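Local coordinates for Rho GTPase-activating protein 5 (Homo sapiens, PDB 5U4V), which probably acts as a GTPase-activating protein for Rho-family GTPases and carries a pseudoGTPase domain, the part described here, at residues 8-19 against 68-79; 107-115 against 135-146. All coordinates share one frame; numbering follows the deposited sequence.

Overall arrangement
Both interactions are parallel strand pairings in one mixed sheet. Interaction 1 is mostly buried; its centre is about 4 Å from the centre of the chain. Interaction 2 joins strand 109-114 to the edge strand 142-145 and is only partly buried. Strands 69-75 and 109-114 are neighbours, so the two contacts run on into each other across the sheet; their centres are about 10 Å apart. Helix 156-173 packs on one face of both. Interaction 1 adds a lysine-glutamate salt bridge beyond the strand ends. Interaction 2 adds apolar packing against the end of helix 124-138, and its acidic residue Asp144 pairs outside the contact.

Interaction 1 (8-19 against 68-79); sequences KVNLFILGKDGL and PHGCFCVFNSIE
Asn10, Phe12 and Leu14 each use both backbone polar atoms on residues 68-74. Asn10 N donates to Pro68 O at 2.8 Å and Asn10 O accepts from Gly70 N. Phe12 N reaches Gly70 O, and Phe12 O takes Phe72 N. Leu14 N then meets Phe72 O at 2.8 Å, and Leu14 O takes Val74 N at 3.1 Å. Gly70 and Phe72 are thus gripped through both N and O. Val9, Leu11 and Ile13 turn their backbone to strand 41-50 instead. These are the two central strands of the six-stranded mixed sheet of a G domain (P-loop NTPase fold). Strand 8-14 leads into Gly15 to Leu19, probably where active GTPases have the P-loop; the GXXXXGK(S/T) pattern is absent, consistent with a pseudoGTPase. On one face, Leu11 CD2 lies over a face of the Phe72 ring. Ile13 CG1 stands beside its own backbone N (chi1 -65°), which brings it to 3.6 Å from Phe72 CB. Leu19 CG packs on Val74 CG1 at 3.7 Å. Helices 19-28 and 156-173 cover this side. On the other face, Leu14 CD1 touches Cys71 SG at 3.9 Å and also meets Cys73 SG. Beyond the strands, Lys16 NZ forms a salt bridge with Glu79 OE2 at 2.6 Å, on its anti side and 25° out of the carboxylate plane. Lys8 NZ pairs with Asp46, and Asn76 N bonds to Ser80 OG.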
loop_
_atom_site.group_PDB
_atom_site.type_symbol
_atom_site.label_atom_id
_atom_site.label_comp_id
_atom_site.label_asym_id
_atom_site.label_seq_id
_atom_site.Cartn_x
_atom_site.Cartn_y
_atom_site.Cartn_z
ATOM N N LYS A 8 13.994 2.172 9.529
ATOM C CA LYS A 8 13.939 2.452 8.125
ATOM C C LYS A 8 13.060 1.389 7.535
ATOM O O LYS A 8 13.273 0.219 7.778
ATOM C CB LYS A 8 15.304 2.370 7.499
ATOM C CG LYS A 8 15.258 2.530 5.984
ATOM C CD LYS A 8 16.634 2.852 5.430
ATOM C CE LYS A 8 16.541 3.529 4.085
ATOM N NZ LYS A 8 17.613 4.540 3.880
ATOM N N VAL A 9 12.054 1.804 6.785
ATOM C CA VAL A 9 11.136 0.847 6.245
ATOM C C VAL A 9 11.116 0.962 4.741
ATOM O O VAL A 9 11.098 2.049 4.203
ATOM C CB VAL A 9 9.732 1.042 6.824
ATOM C CG1 VAL A 9 8.775 -0.018 6.280
ATOM C CG2 VAL A 9 9.786 0.987 8.340
ATOM N N ASN A 10 11.176 -0.166 4.076
ATOM C CA ASN A 10 11.150 -0.163 2.630
ATOM C C ASN A 10 9.738 -0.324 2.183
ATOM O O ASN A 10 9.192 -1.407 2.272
ATOM C CB ASN A 10 11.984 -1.303 2.089
ATOM C CG ASN A 10 13.349 -0.832 1.631
ATOM O OD1 ASN A 10 13.438 0.174 0.956
ATOM N ND2 ASN A 10 14.413 -1.573 1.972
ATOM N N LEU A 11 9.122 0.737 1.709
ATOM C CA LEU A 11 7.728 0.629 1.356
ATOM C C LEU A 11 7.541 0.596 -0.111
ATOM O O LEU A 11 7.532 1.639 -0.759
ATOM C CB LEU A 11 6.945 1.800 1.906
ATOM C CG LEU A 11 6.108 1.426 3.095
ATOM C CD1 LEU A 11 5.458 2.677 3.680
ATOM C CD2 LEU A 11 5.066 0.467 2.558
ATOM N N PHE A 12 7.359 -0.587 -0.644
ATOM C CA PHE A 12 7.020 -0.704 -2.042
ATOM C C PHE A 12 5.560 -0.298 -2.273
ATOM O O PHE A 12 4.698 -0.429 -1.379
ATOM C CB PHE A 12 7.261 -2.131 -2.528
ATOM C CG PHE A 12 8.685 -2.611 -2.346
ATOM C CD1 PHE A 12 9.644 -2.372 -3.333
ATOM C CD2 PHE A 12 9.058 -3.335 -1.205
ATOM C CE1 PHE A 12 10.957 -2.829 -3.184
ATOM C CE2 PHE A 12 10.362 -3.816 -1.055
ATOM C CZ PHE A 12 11.315 -3.565 -2.048
ATOM N N ILE A 13 5.298 0.227 -3.471
ATOM C CA ILE A 13 3.971 0.689 -3.832
ATOM C C ILE A 13 3.636 0.202 -5.240
ATOM O O ILE A 13 4.280 0.630 -6.229
ATOM C CB ILE A 13 3.823 2.238 -3.782
ATOM C CG1 ILE A 13 3.981 2.777 -2.360
ATOM C CG2 ILE A 13 2.468 2.658 -4.338
ATOM C CD1 ILE A 13 4.058 4.313 -2.269
ATOM N N LEU A 14 2.612 -0.661 -5.319
ATOM C CA LEU A 14 2.077 -1.171 -6.583
ATOM C C LEU A 14 0.935 -0.330 -7.077
ATOM O O LEU A 14 0.092 0.137 -6.286
ATOM C CB LEU A 14 1.570 -2.563 -6.401
ATOM C CG LEU A 14 2.581 -3.680 -6.569
ATOM C CD1 LEU A 14 2.065 -4.886 -5.805
ATOM C CD2 LEU A 14 2.709 -4.004 -8.061
ATOM N N GLY A 15 0.902 -0.109 -8.381
ATOM C CA GLY A 15 -0.151 0.691 -8.975
ATOM C C GLY A 15 -0.017 0.554 -10.462
ATOM O O GLY A 15 1.065 0.260 -10.981
ATOM N N LYS A 16 -1.124 0.730 -11.149
ATOM C CA LYS A 16 -1.128 0.741 -12.591
ATOM C C LYS A 16 -1.368 2.173 -13.032
ATOM O O LYS A 16 -2.010 2.945 -12.321
ATOM C CB LYS A 16 -2.200 -0.213 -13.134
ATOM C CG LYS A 16 -1.891 -0.686 -14.548
ATOM C CD LYS A 16 -2.968 -1.565 -15.140
ATOM C CE LYS A 16 -2.509 -2.090 -16.493
ATOM N NZ LYS A 16 -3.578 -2.874 -17.200
ATOM N N ASP A 17 -0.833 2.511 -14.203
ATOM C CA ASP A 17 -1.017 3.837 -14.821
ATOM C C ASP A 17 -0.591 4.968 -13.878
ATOM O O ASP A 17 -1.376 5.862 -13.548
ATOM C CB ASP A 17 -2.470 4.025 -15.324
ATOM C CG ASP A 17 -2.709 3.474 -16.731
ATOM O OD1 ASP A 17 -1.938 2.625 -17.231
ATOM O OD2 ASP A 17 -3.701 3.927 -17.377
ATOM N N GLY A 18 0.657 4.890 -13.425
ATOM C CA GLY A 18 1.290 5.974 -12.655
ATOM C C GLY A 18 0.713 6.163 -11.256
ATOM O O GLY A 18 1.110 7.073 -10.523
ATOM N N LEU A 19 -0.253 5.309 -10.911
ATOM C CA LEU A 19 -0.977 5.424 -9.646
ATOM C C LEU A 19 -0.030 5.285 -8.434
ATOM O O LEU A 19 -0.162 5.974 -7.441
ATOM C CB LEU A 19 -2.058 4.364 -9.594
ATOM C CG LEU A 19 -3.237 4.613 -8.667
ATOM C CD1 LEU A 19 -3.904 5.917 -8.996
ATOM C CD2 LEU A 19 -4.242 3.479 -8.900
ATOM N N PRO A 68 13.341 -4.101 7.072
ATOM C CA PRO A 68 11.910 -4.143 7.291
ATOM C C PRO A 68 11.251 -3.588 6.041
ATOM O O PRO A 68 11.654 -2.533 5.576
ATOM C CB PRO A 68 11.702 -3.130 8.422
ATOM C CG PRO A 68 13.048 -2.861 8.991
ATOM C CD PRO A 68 13.987 -3.031 7.849
ATOM N N HIS A 69 10.227 -4.257 5.536
ATOM C CA HIS A 69 9.546 -3.795 4.352
ATOM C C HIS A 69 8.086 -4.230 4.300
ATOM O O HIS A 69 7.693 -5.168 4.944
ATOM C CB HIS A 69 10.293 -4.271 3.114
ATOM C CG HIS A 69 10.391 -5.749 3.018
ATOM N ND1 HIS A 69 11.240 -6.490 3.809
ATOM C CD2 HIS A 69 9.743 -6.630 2.227
ATOM C CE1 HIS A 69 11.109 -7.766 3.508
ATOM N NE2 HIS A 69 10.208 -7.876 2.547
ATOM N N GLY A 70 7.289 -3.522 3.521
ATOM C CA GLY A 70 5.879 -3.815 3.360
ATOM C C GLY A 70 5.460 -3.288 2.002
ATOM O O GLY A 70 6.274 -2.688 1.275
ATOM N N CYS A 71 4.194 -3.468 1.661
ATOM C CA CYS A 71 3.758 -3.115 0.325
ATOM C C CYS A 71 2.380 -2.476 0.233
ATOM O O CYS A 71 1.370 -3.127 0.439
ATOM C CB CYS A 71 3.845 -4.346 -0.563
ATOM S SG CYS A 71 3.396 -4.001 -2.269
ATOM N N PHE A 72 2.364 -1.190 -0.093
ATOM C CA PHE A 72 1.146 -0.499 -0.495
ATOM C C PHE A 72 0.631 -0.952 -1.840
ATOM O O PHE A 72 1.394 -1.060 -2.793
ATOM C CB PHE A 72 1.369 0.999 -0.556
ATOM C CG PHE A 72 1.236 1.684 0.753
ATOM C CD1 PHE A 72 0.703 1.018 1.852
ATOM C CD2 PHE A 72 1.623 3.021 0.880
ATOM C CE1 PHE A 72 0.582 1.670 3.077
ATOM C CE2 PHE A 72 1.506 3.679 2.114
ATOM C CZ PHE A 72 0.980 3.002 3.211
ATOM N N CYS A 73 -0.671 -1.231 -1.914
ATOM C CA CYS A 73 -1.287 -1.559 -3.190
ATOM C C CYS A 73 -2.478 -0.659 -3.436
ATOM O O CYS A 73 -3.462 -0.685 -2.698
ATOM C CB CYS A 73 -1.691 -3.040 -3.240
ATOM S SG CYS A 73 -0.394 -4.195 -2.724
ATOM N N VAL A 74 -2.374 0.140 -4.482
ATOM C CA VAL A 74 -3.297 1.231 -4.794
ATOM C C VAL A 74 -3.989 0.873 -6.111
ATOM O O VAL A 74 -3.383 0.353 -7.031
ATOM C CB VAL A 74 -2.547 2.590 -4.971
ATOM C CG1 VAL A 74 -3.481 3.791 -5.019
ATOM C CG2 VAL A 74 -1.521 2.765 -3.907
ATOM N N PHE A 75 -5.276 1.161 -6.167
ATOM C CA PHE A 75 -6.108 0.936 -7.338
ATOM C C PHE A 75 -7.259 1.944 -7.280
ATOM O O PHE A 75 -7.642 2.408 -6.177
ATOM C CB PHE A 75 -6.642 -0.509 -7.353
ATOM C CG PHE A 75 -7.532 -0.841 -6.194
ATOM C CD1 PHE A 75 -6.992 -1.105 -4.932
ATOM C CD2 PHE A 75 -8.945 -0.812 -6.336
ATOM C CE1 PHE A 75 -7.839 -1.359 -3.868
ATOM C CE2 PHE A 75 -9.754 -1.068 -5.257
ATOM C CZ PHE A 75 -9.209 -1.359 -4.040
ATOM N N ASN A 76 -7.781 2.298 -8.458
ATOM C CA ASN A 76 -8.884 3.234 -8.565
ATOM C C ASN A 76 -9.972 2.805 -9.570
ATOM O O ASN A 76 -10.827 3.603 -9.970
ATOM C CB ASN A 76 -8.353 4.640 -8.878
ATOM C CG ASN A 76 -7.735 4.747 -10.228
ATOM O OD1 ASN A 76 -7.524 3.748 -10.909
ATOM N ND2 ASN A 76 -7.437 5.978 -10.637
ATOM N N SER A 77 -9.919 1.558 -10.004
ATOM C CA SER A 77 -10.869 1.061 -10.994
ATOM C C SER A 77 -10.786 -0.439 -11.073
ATOM O O SER A 77 -9.969 -1.072 -10.383
ATOM C CB SER A 77 -10.611 1.708 -12.353
ATOM O OG SER A 77 -9.319 1.363 -12.810
ATOM N N ILE A 78 -11.647 -1.013 -11.902
ATOM C CA ILE A 78 -11.664 -2.465 -12.101
ATOM C C ILE A 78 -10.337 -2.921 -12.677
ATOM O O ILE A 78 -9.796 -3.942 -12.260
ATOM C CB ILE A 78 -12.847 -2.878 -12.985
ATOM C CG1 ILE A 78 -14.158 -2.551 -12.257
ATOM C CG2 ILE A 78 -12.802 -4.364 -13.312
ATOM C CD1 ILE A 78 -15.410 -2.628 -13.116
ATOM N N GLU A 79 -9.801 -2.155 -13.611
ATOM C CA GLU A 79 -8.571 -2.548 -14.264
ATOM C C GLU A 79 -7.423 -2.575 -13.249
ATOM O O GLU A 79 -6.685 -3.565 -13.167
ATOM C CB GLU A 79 -8.242 -1.641 -15.460
ATOM C CG GLU A 79 -6.989 -2.109 -16.190
ATOM C CD GLU A 79 -6.666 -1.335 -17.461
ATOM O OE1 GLU A 79 -7.382 -0.348 -17.783
ATOM O OE2 GLU A 79 -5.696 -1.729 -18.151
#

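Interaction 2 (107-115 against 135-146); sequences LPFTLILAN and ANKLQCPFVDVP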
loop_
_atom_site.group_PDB
_atom_site.type_symbol
_atom_site.label_atom_id
_atom_site.label_comp_id
_atom_site.label_asym_id
_atom_site.label_seq_id
_atom_site.Cartn_x
_atom_site.Cartn_y
_atom_site.Cartn_z
ATOM N N LEU A 107 4.029 -10.973 4.666
ATOM C CA LEU A 107 4.466 -9.796 3.937
ATOM C C LEU A 107 3.428 -8.673 4.050
ATOM O O LEU A 107 2.356 -8.778 3.486
ATOM C CB LEU A 107 4.767 -10.116 2.489
ATOM C CG LEU A 107 5.397 -8.899 1.820
ATOM C CD1 LEU A 107 6.862 -8.969 2.174
ATOM C CD2 LEU A 107 5.114 -8.743 0.318
ATOM N N PRO A 108 3.798 -7.586 4.720
ATOM C CA PRO A 108 2.861 -6.533 5.114
ATOM C C PRO A 108 2.266 -5.799 3.925
ATOM O O PRO A 108 2.801 -4.771 3.458
ATOM C CB PRO A 108 3.726 -5.566 5.932
ATOM C CG PRO A 108 4.929 -6.359 6.321
ATOM C CD PRO A 108 5.168 -7.301 5.169
ATOM N N PHE A 109 1.157 -6.320 3.440
ATOM C CA PHE A 109 0.418 -5.635 2.390
ATOM C C PHE A 109 -0.541 -4.616 3.046
ATOM O O PHE A 109 -0.819 -4.724 4.220
ATOM C CB PHE A 109 -0.386 -6.639 1.539
ATOM C CG PHE A 109 0.420 -7.447 0.560
ATOM C CD1 PHE A 109 0.951 -6.864 -0.617
ATOM C CD2 PHE A 109 0.595 -8.822 0.747
ATOM C CE1 PHE A 109 1.647 -7.642 -1.549
ATOM C CE2 PHE A 109 1.304 -9.598 -0.187
ATOM C CZ PHE A 109 1.826 -9.014 -1.335
ATOM N N THR A 110 -0.998 -3.623 2.287
ATOM C CA THR A 110 -2.157 -2.799 2.623
ATOM C C THR A 110 -2.744 -2.339 1.306
ATOM O O THR A 110 -1.997 -1.883 0.398
ATOM C CB THR A 110 -1.806 -1.568 3.515
ATOM O OG1 THR A 110 -1.340 -2.033 4.780
ATOM C CG2 THR A 110 -3.068 -0.628 3.754
ATOM N N LEU A 111 -4.054 -2.497 1.179
ATOM C CA LEU A 111 -4.738 -2.145 -0.044
ATOM C C LEU A 111 -5.305 -0.759 0.075
ATOM O O LEU A 111 -6.069 -0.494 0.976
ATOM C CB LEU A 111 -5.850 -3.160 -0.405
ATOM C CG LEU A 111 -5.389 -4.593 -0.682
ATOM C CD1 LEU A 111 -6.605 -5.506 -0.868
ATOM C CD2 LEU A 111 -4.460 -4.696 -1.894
ATOM N N ILE A 112 -5.006 0.080 -0.916
ATOM C CA ILE A 112 -5.498 1.412 -0.911
ATOM C C ILE A 112 -6.404 1.703 -2.061
ATOM O O ILE A 112 -5.954 1.719 -3.178
ATOM C CB ILE A 112 -4.374 2.456 -0.845
ATOM C CG1 ILE A 112 -3.624 2.316 0.490
ATOM C CG2 ILE A 112 -4.941 3.858 -0.955
ATOM C CD1 ILE A 112 -2.269 2.979 0.455
ATOM N N LEU A 113 -7.678 1.998 -1.778
ATOM C CA LEU A 113 -8.535 2.485 -2.807
ATOM C C LEU A 113 -8.523 4.011 -2.839
ATOM O O LEU A 113 -8.973 4.669 -1.897
ATOM C CB LEU A 113 -9.944 1.930 -2.635
ATOM C CG LEU A 113 -11.060 2.515 -3.498
ATOM C CD1 LEU A 113 -10.845 2.310 -4.996
ATOM C CD2 LEU A 113 -12.384 1.889 -3.067
ATOM N N ALA A 114 -8.013 4.546 -3.944
ATOM C CA ALA A 114 -7.976 5.977 -4.238
ATOM C C ALA A 114 -9.196 6.493 -5.030
ATOM O O ALA A 114 -9.599 5.882 -6.024
ATOM C CB ALA A 114 -6.716 6.294 -5.012
ATOM N N ASN A 115 -9.763 7.622 -4.603
ATOM C CA ASN A 115 -10.801 8.314 -5.396
ATOM C C ASN A 115 -10.174 9.189 -6.468
ATOM O O ASN A 115 -9.492 8.697 -7.373
ATOM C CB ASN A 115 -11.745 9.146 -4.515
ATOM C CG ASN A 115 -12.620 8.285 -3.604
ATOM O OD1 ASN A 115 -12.617 8.431 -2.373
ATOM N ND2 ASN A 115 -13.366 7.370 -4.207
ATOM N N ALA A 135 -8.596 -8.003 0.147
ATOM C CA ALA A 135 -7.992 -7.702 1.460
ATOM C C ALA A 135 -8.172 -8.862 2.421
ATOM O O ALA A 135 -7.235 -9.249 3.128
ATOM C CB ALA A 135 -8.609 -6.446 2.046
ATOM N N ASN A 136 -9.373 -9.429 2.422
ATOM C CA ASN A 136 -9.664 -10.580 3.269
ATOM C C ASN A 136 -8.761 -11.774 2.957
ATOM O O ASN A 136 -8.238 -12.406 3.872
ATOM C CB ASN A 136 -11.110 -10.993 3.156
ATOM C CG ASN A 136 -11.470 -12.053 4.160
ATOM O OD1 ASN A 136 -11.269 -11.896 5.383
ATOM N ND2 ASN A 136 -12.001 -13.157 3.657
ATOM N N LYS A 137 -8.568 -12.052 1.666
ATOM C CA LYS A 137 -7.723 -13.162 1.248
ATOM C C LYS A 137 -6.290 -12.957 1.758
ATOM O O LYS A 137 -5.652 -13.891 2.204
ATOM C CB LYS A 137 -7.771 -13.345 -0.268
ATOM C CG LYS A 137 -6.827 -14.430 -0.821
ATOM C CD LYS A 137 -7.523 -15.478 -1.704
ATOM C CE LYS A 137 -6.634 -15.870 -2.894
ATOM N NZ LYS A 137 -7.098 -17.091 -3.620
ATOM N N LEU A 138 -5.801 -11.737 1.713
ATOM C CA LEU A 138 -4.426 -11.473 2.149
ATOM C C LEU A 138 -4.322 -11.181 3.664
ATOM O O LEU A 138 -3.215 -11.100 4.181
ATOM C CB LEU A 138 -3.808 -10.325 1.342
ATOM C CG LEU A 138 -4.075 -10.314 -0.176
ATOM C CD1 LEU A 138 -3.772 -8.929 -0.743
ATOM C CD2 LEU A 138 -3.396 -11.424 -1.012
ATOM N N GLN A 139 -5.458 -11.029 4.343
ATOM C CA GLN A 139 -5.515 -10.594 5.753
ATOM C C GLN A 139 -4.719 -9.299 5.965
ATOM O O GLN A 139 -3.847 -9.211 6.821
ATOM C CB GLN A 139 -5.052 -11.696 6.724
ATOM C CG GLN A 139 -5.847 -12.996 6.668
ATOM C CD GLN A 139 -7.125 -13.038 7.512
ATOM O OE1 GLN A 139 -7.537 -12.061 8.108
ATOM N NE2 GLN A 139 -7.779 -14.198 7.524
ATOM N N CYS A 140 -4.997 -8.324 5.102
ATOM C CA CYS A 140 -4.313 -7.060 5.129
ATOM C C CYS A 140 -5.336 -5.947 5.297
ATOM O O CYS A 140 -6.490 -6.110 4.884
ATOM C CB CYS A 140 -3.506 -6.840 3.857
ATOM S SG CYS A 140 -4.479 -6.668 2.346
ATOM N N PRO A 141 -4.926 -4.833 5.913
ATOM C CA PRO A 141 -5.845 -3.707 6.012
ATOM C C PRO A 141 -6.260 -3.200 4.637
ATOM O O PRO A 141 -5.479 -3.206 3.692
ATOM C CB PRO A 141 -5.040 -2.631 6.735
ATOM C CG PRO A 141 -4.024 -3.408 7.521
ATOM C CD PRO A 141 -3.658 -4.568 6.614
ATOM N N PHE A 142 -7.525 -2.812 4.538
ATOM C CA PHE A 142 -8.012 -2.132 3.364
ATOM C C PHE A 142 -8.447 -0.717 3.727
ATOM O O PHE A 142 -9.350 -0.536 4.531
ATOM C CB PHE A 142 -9.157 -2.927 2.741
ATOM C CG PHE A 142 -9.809 -2.231 1.609
ATOM C CD1 PHE A 142 -9.080 -1.853 0.514
ATOM C CD2 PHE A 142 -11.167 -1.939 1.644
ATOM C CE1 PHE A 142 -9.682 -1.255 -0.580
ATOM C CE2 PHE A 142 -11.796 -1.319 0.558
ATOM C CZ PHE A 142 -11.044 -0.958 -0.555
ATOM N N VAL A 143 -7.803 0.265 3.095
ATOM C CA VAL A 143 -8.071 1.696 3.311
ATOM C C VAL A 143 -8.588 2.435 2.084
ATOM O O VAL A 143 -8.064 2.271 0.993
ATOM C CB VAL A 143 -6.810 2.422 3.878
ATOM C CG1 VAL A 143 -7.143 3.867 4.235
ATOM C CG2 VAL A 143 -6.258 1.729 5.136
ATOM N N ASP A 144 -9.609 3.266 2.258
ATOM C CA ASP A 144 -10.058 4.185 1.200
ATOM C C ASP A 144 -9.444 5.572 1.361
ATOM O O ASP A 144 -9.585 6.192 2.420
ATOM C CB ASP A 144 -11.584 4.353 1.218
ATOM C CG ASP A 144 -12.329 3.044 1.180
ATOM O OD1 ASP A 144 -11.841 2.055 0.603
ATOM O OD2 ASP A 144 -13.433 3.009 1.730
ATOM N N VAL A 145 -8.793 6.071 0.305
ATOM C CA VAL A 145 -8.206 7.419 0.310
ATOM C C VAL A 145 -8.799 8.317 -0.765
ATOM O O VAL A 145 -8.388 8.272 -1.936
ATOM C CB VAL A 145 -6.661 7.414 0.209
ATOM C CG1 VAL A 145 -6.120 8.805 0.492
ATOM C CG2 VAL A 145 -6.069 6.396 1.178
ATOM N N PRO A 146 -9.755 9.172 -0.358
ATOM C CA PRO A 146 -10.419 10.180 -1.196
ATOM C C PRO A 146 -9.484 11.302 -1.630
ATOM O O PRO A 146 -8.637 11.704 -0.842
ATOM C CB PRO A 146 -11.505 10.722 -0.280
ATOM C CG PRO A 146 -11.045 10.437 1.101
ATOM C CD PRO A 146 -10.312 9.152 1.011
#
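This is a parallel strand pairing at the edge of the sheet, where Leu111 and Leu113 bond to Pro141, Val143 and Val145 of the edge strand and its approach. Leu111 N donates to Pro141 O at 3.0 Å. Leu111 O accepts from Val143 N at 2.8 Å. Leu113 repeats the pattern with Val143 O and Val145 N. Asn115 N closes the ladder on Val145 O, from above the carbonyl plane. Strand 109-114, helix 124-138 and strand 142-145 make a beta-alpha-beta crossover. A Schellman motif with Gln139 as C-prime ends the helix. Asn115 probably stands at the asparagine of the NKXD motif of GTPases. Leu111 packs against the C-terminal end of helix 124-138 and the turn after it: its CD1 touches Ala135 CB at 3.7 Å and its CG meets Cys140 SG at 3.8 Å. Phe142 CG is anti to the backbone N (chi1 174°), which lays the ring along the neighbouring strand. Phe142 CD1 meets Leu111 CB at 3.6 Å, and Phe142 CZ meets Leu113 CB at 3.7 Å. On the other face, Ile112 CG2 packs on Val145 CG2 at 3.5 Å. The Asp144 carboxylate forms a salt bridge with Arg128 of helix 124-138.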